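Local coordinates for NOL1/NOP2/sun family protein (Enterococcus faecium, PDB 3M4X) that probably methylates ribosomal RNA, transferring a methyl group from S-adenosylmethionine to carbon 5 of a cytosine, as relatives in the RsmB/RsmF family do, at residues A[108-113]-A[177-182]; A[183-188]-A[232-237]. One frame throughout, in Å; residues are numbered along the deposited sequence.

Interaction 1. Residues A[108-113]-A[177-182]; sequences KVLDLC and DRIVVD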
# COMPACT_ATOMS: atom_id res chain seq x y z
N LYS A 108 -7.31 12.47 -5.24
CA LYS A 108 -5.85 12.49 -5.26
C LYS A 108 -5.35 12.15 -3.86
O LYS A 108 -5.65 12.86 -2.89
CB LYS A 108 -5.33 13.84 -5.77
CG LYS A 108 -5.77 14.14 -7.21
CD LYS A 108 -5.49 15.59 -7.60
CE LYS A 108 -6.49 16.55 -6.99
NZ LYS A 108 -6.07 17.97 -7.22
N VAL A 109 -4.59 11.06 -3.75
CA VAL A 109 -4.24 10.51 -2.45
C VAL A 109 -2.74 10.33 -2.31
O VAL A 109 -2.08 9.88 -3.22
CB VAL A 109 -4.95 9.13 -2.21
CG1 VAL A 109 -4.60 8.56 -0.84
CG2 VAL A 109 -6.46 9.26 -2.37
N LEU A 110 -2.20 10.71 -1.16
CA LEU A 110 -0.77 10.56 -0.91
C LEU A 110 -0.53 9.61 0.26
O LEU A 110 -1.15 9.77 1.31
CB LEU A 110 -0.12 11.93 -0.65
CG LEU A 110 1.37 11.94 -0.26
CD1 LEU A 110 2.23 11.44 -1.42
CD2 LEU A 110 1.81 13.34 0.15
N ASP A 111 0.32 8.62 0.06
CA ASP A 111 0.85 7.79 1.13
C ASP A 111 2.30 8.22 1.31
O ASP A 111 3.18 7.85 0.52
CB ASP A 111 0.80 6.31 0.74
CG ASP A 111 1.00 5.38 1.94
OD1 ASP A 111 0.87 4.14 1.77
OD2 ASP A 111 1.30 5.87 3.05
N LEU A 112 2.56 9.02 2.33
CA LEU A 112 3.83 9.73 2.44
C LEU A 112 5.02 8.88 2.91
O LEU A 112 6.13 9.04 2.42
CB LEU A 112 3.65 10.98 3.31
CG LEU A 112 4.80 11.98 3.41
CD1 LEU A 112 5.18 12.55 2.05
CD2 LEU A 112 4.40 13.09 4.34
N CYS A 113 4.78 7.98 3.85
CA CYS A 113 5.83 7.06 4.30
C CYS A 113 5.37 5.62 4.07
O CYS A 113 4.84 4.99 4.98
CB CYS A 113 6.12 7.31 5.78
SG CYS A 113 6.31 9.06 6.17
N ASP A 177 -6.41 15.47 -2.04
CA ASP A 177 -7.61 15.32 -1.22
C ASP A 177 -7.32 14.66 0.11
O ASP A 177 -8.04 14.85 1.08
CB ASP A 177 -8.63 14.44 -1.95
CG ASP A 177 -9.15 15.09 -3.19
OD1 ASP A 177 -9.92 16.05 -3.04
OD2 ASP A 177 -8.80 14.63 -4.31
N ARG A 178 -6.27 13.86 0.16
CA ARG A 178 -6.13 12.94 1.26
C ARG A 178 -4.69 12.54 1.40
O ARG A 178 -4.03 12.21 0.41
CB ARG A 178 -6.99 11.71 0.97
CG ARG A 178 -7.23 10.73 2.11
CD ARG A 178 -8.56 10.00 1.82
NE ARG A 178 -9.49 10.25 2.90
CZ ARG A 178 -10.58 10.98 2.82
NH1 ARG A 178 -10.94 11.54 1.68
NH2 ARG A 178 -11.33 11.13 3.89
N ILE A 179 -4.18 12.61 2.63
CA ILE A 179 -2.80 12.22 2.88
C ILE A 179 -2.69 11.32 4.09
O ILE A 179 -3.23 11.62 5.16
CB ILE A 179 -1.88 13.46 3.05
CG1 ILE A 179 -1.95 14.37 1.82
CG2 ILE A 179 -0.44 13.01 3.33
CD1 ILE A 179 -1.05 15.62 1.94
N VAL A 180 -1.97 10.22 3.93
CA VAL A 180 -1.74 9.30 5.01
C VAL A 180 -0.28 9.37 5.40
O VAL A 180 0.63 9.16 4.58
CB VAL A 180 -2.07 7.86 4.59
CG1 VAL A 180 -1.68 6.89 5.68
CG2 VAL A 180 -3.55 7.75 4.25
N VAL A 181 -0.06 9.68 6.67
CA VAL A 181 1.26 9.76 7.26
C VAL A 181 1.39 8.69 8.35
O VAL A 181 0.96 8.90 9.49
CB VAL A 181 1.50 11.14 7.89
CG1 VAL A 181 2.92 11.24 8.45
CG2 VAL A 181 1.23 12.24 6.87
N ASP A 182 1.96 7.56 7.99
CA ASP A 182 2.29 6.52 8.95
C ASP A 182 3.72 6.81 9.37
O ASP A 182 4.67 6.35 8.76
CB ASP A 182 2.13 5.15 8.28
CG ASP A 182 2.61 4.00 9.14
OD1 ASP A 182 2.37 3.98 10.37
OD2 ASP A 182 3.22 3.09 8.55
O HOH W 1 2.29 7.21 5.24
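Leu110 sits at the middle of this pairing: its N gives a hydrogen bond to Arg178 O (2.8 Å), and its O takes one from Val180 N, also 2.8 Å. One step on, Leu112 N reaches Val180 O at 3.0 Å, closing a parallel ladder. At the other end Asp177, with CG turned beside its own backbone N (chi1 -66°), swings its carboxylate over to Lys108; OD2 uses its anti lone pair to accept Lys108 N at 2.8 Å, almost straight at 172°. Leu110 and Ile179 lie side by side on one face, CD2 to CG2 3.9 Å, and Leu112 and Val181 continue that face onto helix 205-222. These are the first and fourth strands of the Rossmann-like methyltransferase sheet, with strand 132-136 flanking 108-111 on its far edge. Where the strands part, a water takes the N-H of Cys113 (3.0 Å) and of Asp182 (2.8 Å), and its oxygen also lies 2.6 Å from Val180 O, with Asp111 OD2 close by. Ser120 holds the other oxygen of Asp111, while Lys225 pairs with Asp177, Glu107 with Arg178, and Phe175 takes up the Lys108 ammonium.

Interaction 2. Residues A[183-188]-A[232-237]; sequences APCSGE and YSTCTF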
# COMPACT_ATOMS: atom_id res chain seq x y z
N ALA A 183 3.87 7.63 10.40
CA ALA A 183 5.14 8.26 10.72
C ALA A 183 6.16 7.33 11.34
O ALA A 183 5.81 6.49 12.17
CB ALA A 183 4.91 9.45 11.63
N PRO A 184 7.43 7.50 10.96
CA PRO A 184 8.47 6.79 11.70
C PRO A 184 8.28 7.15 13.16
O PRO A 184 8.02 8.32 13.46
CB PRO A 184 9.78 7.41 11.19
CG PRO A 184 9.42 8.09 9.89
CD PRO A 184 7.98 8.51 10.04
N CYS A 185 8.38 6.17 14.04
CA CYS A 185 8.08 6.40 15.45
C CYS A 185 8.94 5.48 16.33
O CYS A 185 9.73 4.69 15.81
CB CYS A 185 6.59 6.18 15.69
SG CYS A 185 5.89 4.77 14.78
N SER A 186 8.78 5.56 17.65
CA SER A 186 9.65 4.82 18.57
C SER A 186 9.48 3.30 18.51
O SER A 186 10.37 2.55 18.94
CB SER A 186 9.56 5.34 20.01
OG SER A 186 8.21 5.50 20.44
N GLY A 187 8.35 2.84 17.99
CA GLY A 187 8.17 1.42 17.70
C GLY A 187 7.91 0.53 18.90
O GLY A 187 8.36 -0.61 18.95
N GLU A 188 7.17 1.05 19.88
CA GLU A 188 6.85 0.27 21.06
C GLU A 188 5.75 -0.73 20.75
O GLU A 188 5.52 -1.68 21.50
CB GLU A 188 6.45 1.18 22.21
CG GLU A 188 7.46 2.27 22.47
CD GLU A 188 6.90 3.37 23.35
OE1 GLU A 188 5.68 3.34 23.63
OE2 GLU A 188 7.67 4.27 23.75
N TYR A 232 -3.08 10.53 10.36
CA TYR A 232 -1.79 10.34 11.03
C TYR A 232 -1.79 9.07 11.87
O TYR A 232 -2.74 8.78 12.59
CB TYR A 232 -1.49 11.52 11.96
CG TYR A 232 -0.24 11.35 12.81
CD1 TYR A 232 1.02 11.51 12.25
CD2 TYR A 232 -0.32 11.06 14.17
CE1 TYR A 232 2.16 11.38 13.02
CE2 TYR A 232 0.82 10.93 14.96
CZ TYR A 232 2.07 11.10 14.37
OH TYR A 232 3.23 10.98 15.11
N SER A 233 -0.70 8.32 11.79
CA SER A 233 -0.64 7.06 12.51
C SER A 233 0.76 6.71 12.95
O SER A 233 1.76 7.20 12.41
CB SER A 233 -1.18 5.92 11.67
OG SER A 233 -0.18 5.45 10.78
N THR A 234 0.81 5.81 13.92
CA THR A 234 2.05 5.48 14.56
C THR A 234 1.93 4.06 15.11
O THR A 234 0.83 3.60 15.40
CB THR A 234 2.30 6.53 15.66
OG1 THR A 234 3.48 7.29 15.35
CG2 THR A 234 2.38 5.90 17.01
N CYS A 235 3.05 3.34 15.21
CA CYS A 235 3.02 2.03 15.85
C CYS A 235 3.72 2.08 17.20
O CYS A 235 4.53 1.23 17.54
CB CYS A 235 3.61 0.94 14.94
SG CYS A 235 5.33 1.20 14.46
N THR A 236 3.42 3.11 17.97
CA THR A 236 4.02 3.28 19.28
C THR A 236 2.94 3.76 20.22
O THR A 236 1.89 4.23 19.78
CB THR A 236 5.18 4.29 19.25
OG1 THR A 236 5.97 4.12 20.43
CG2 THR A 236 4.66 5.75 19.18
N PHE A 237 3.20 3.64 21.51
CA PHE A 237 2.22 3.99 22.54
C PHE A 237 2.46 5.38 23.12
O PHE A 237 1.57 5.95 23.77
CB PHE A 237 2.25 2.95 23.68
CG PHE A 237 1.97 1.55 23.23
CD1 PHE A 237 2.98 0.59 23.22
CD2 PHE A 237 0.70 1.18 22.80
CE1 PHE A 237 2.73 -0.71 22.80
CE2 PHE A 237 0.44 -0.12 22.37
CZ PHE A 237 1.46 -1.07 22.37
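Cys185 and Cys235 each carry SG between the backbone N and the carbonyl carbon, the crowded position (chi1 40° and 60°), and this turns the two sulfurs toward each other to 3.6 Å, SG to SG. That is packing distance, well beyond a disulfide. The Cys185 sulfur also accepts the backbone N-H of Cys235, N to SG 3.2 Å and fairly straight at 160°, although Cys185 itself is poorly ordered. Thr236 has OG1 anti to its backbone N, which pushes the hydroxyl into the loop 183-188. There OG1 donates to Ser186 OG at 2.6 Å and receives Glu188 N in a weak bond of 3.3 Å; the Glu188 chain crosses it so closely that CG is 3.1 Å from OG1. Ser186 OG is also hydrogen-bonded to the carboxylate of Glu241, a residue that takes the Tyr232 hydroxyl on its backbone oxygen. Farther along, Glu188 OE1 is met from above the carboxylate plane by Phe237 N (3.3 Å), while Trp201 holds OE2. The Phe237 ring touches the Glu188 backbone, CE1 to O 3.2 Å, and packs edge-to-face on Phe27. Back at the sheet, Ala183 N bonds to Ser233 O (2.9 Å), carrying the pairing of the two strands one step into the loop. The Pro-Cys of 183-188 and the Thr-Cys of 232-237 are the paired cysteine motifs of RNA cytosine-5 methyltransferases. In that family the Thr-Cys sulfur attacks the base and the Pro-Cys sulfur helps release the product, so two adjacent cysteine sulfurs, with a hydroxyl–carboxylate network just beyond them, are consistent with a reaction centre set for covalent catalysis here.

Both contacts are buried and share one sheet: strand 176-182 supplies the second segment of interaction 1 and runs straight into the loop that opens interaction 2, while its other neighbour, strand 228-234, holds the start of 232-237, which then runs on into a loop. Val181 O to Ser233 N, 2.9 Å, probably bonds the two together. Interaction 1 lies nearer the centre of the chain and is regular parallel pairing, its apolar side chains packed between helix 205-222 on one face and helix 118-127 on the other, and its one water at the fraying end. Interaction 2 sits beyond the carboxyl ends of the strands, where sulfur, hydroxyl and carboxylate contacts replace sheet pairing and the probably catalytic cysteines meet.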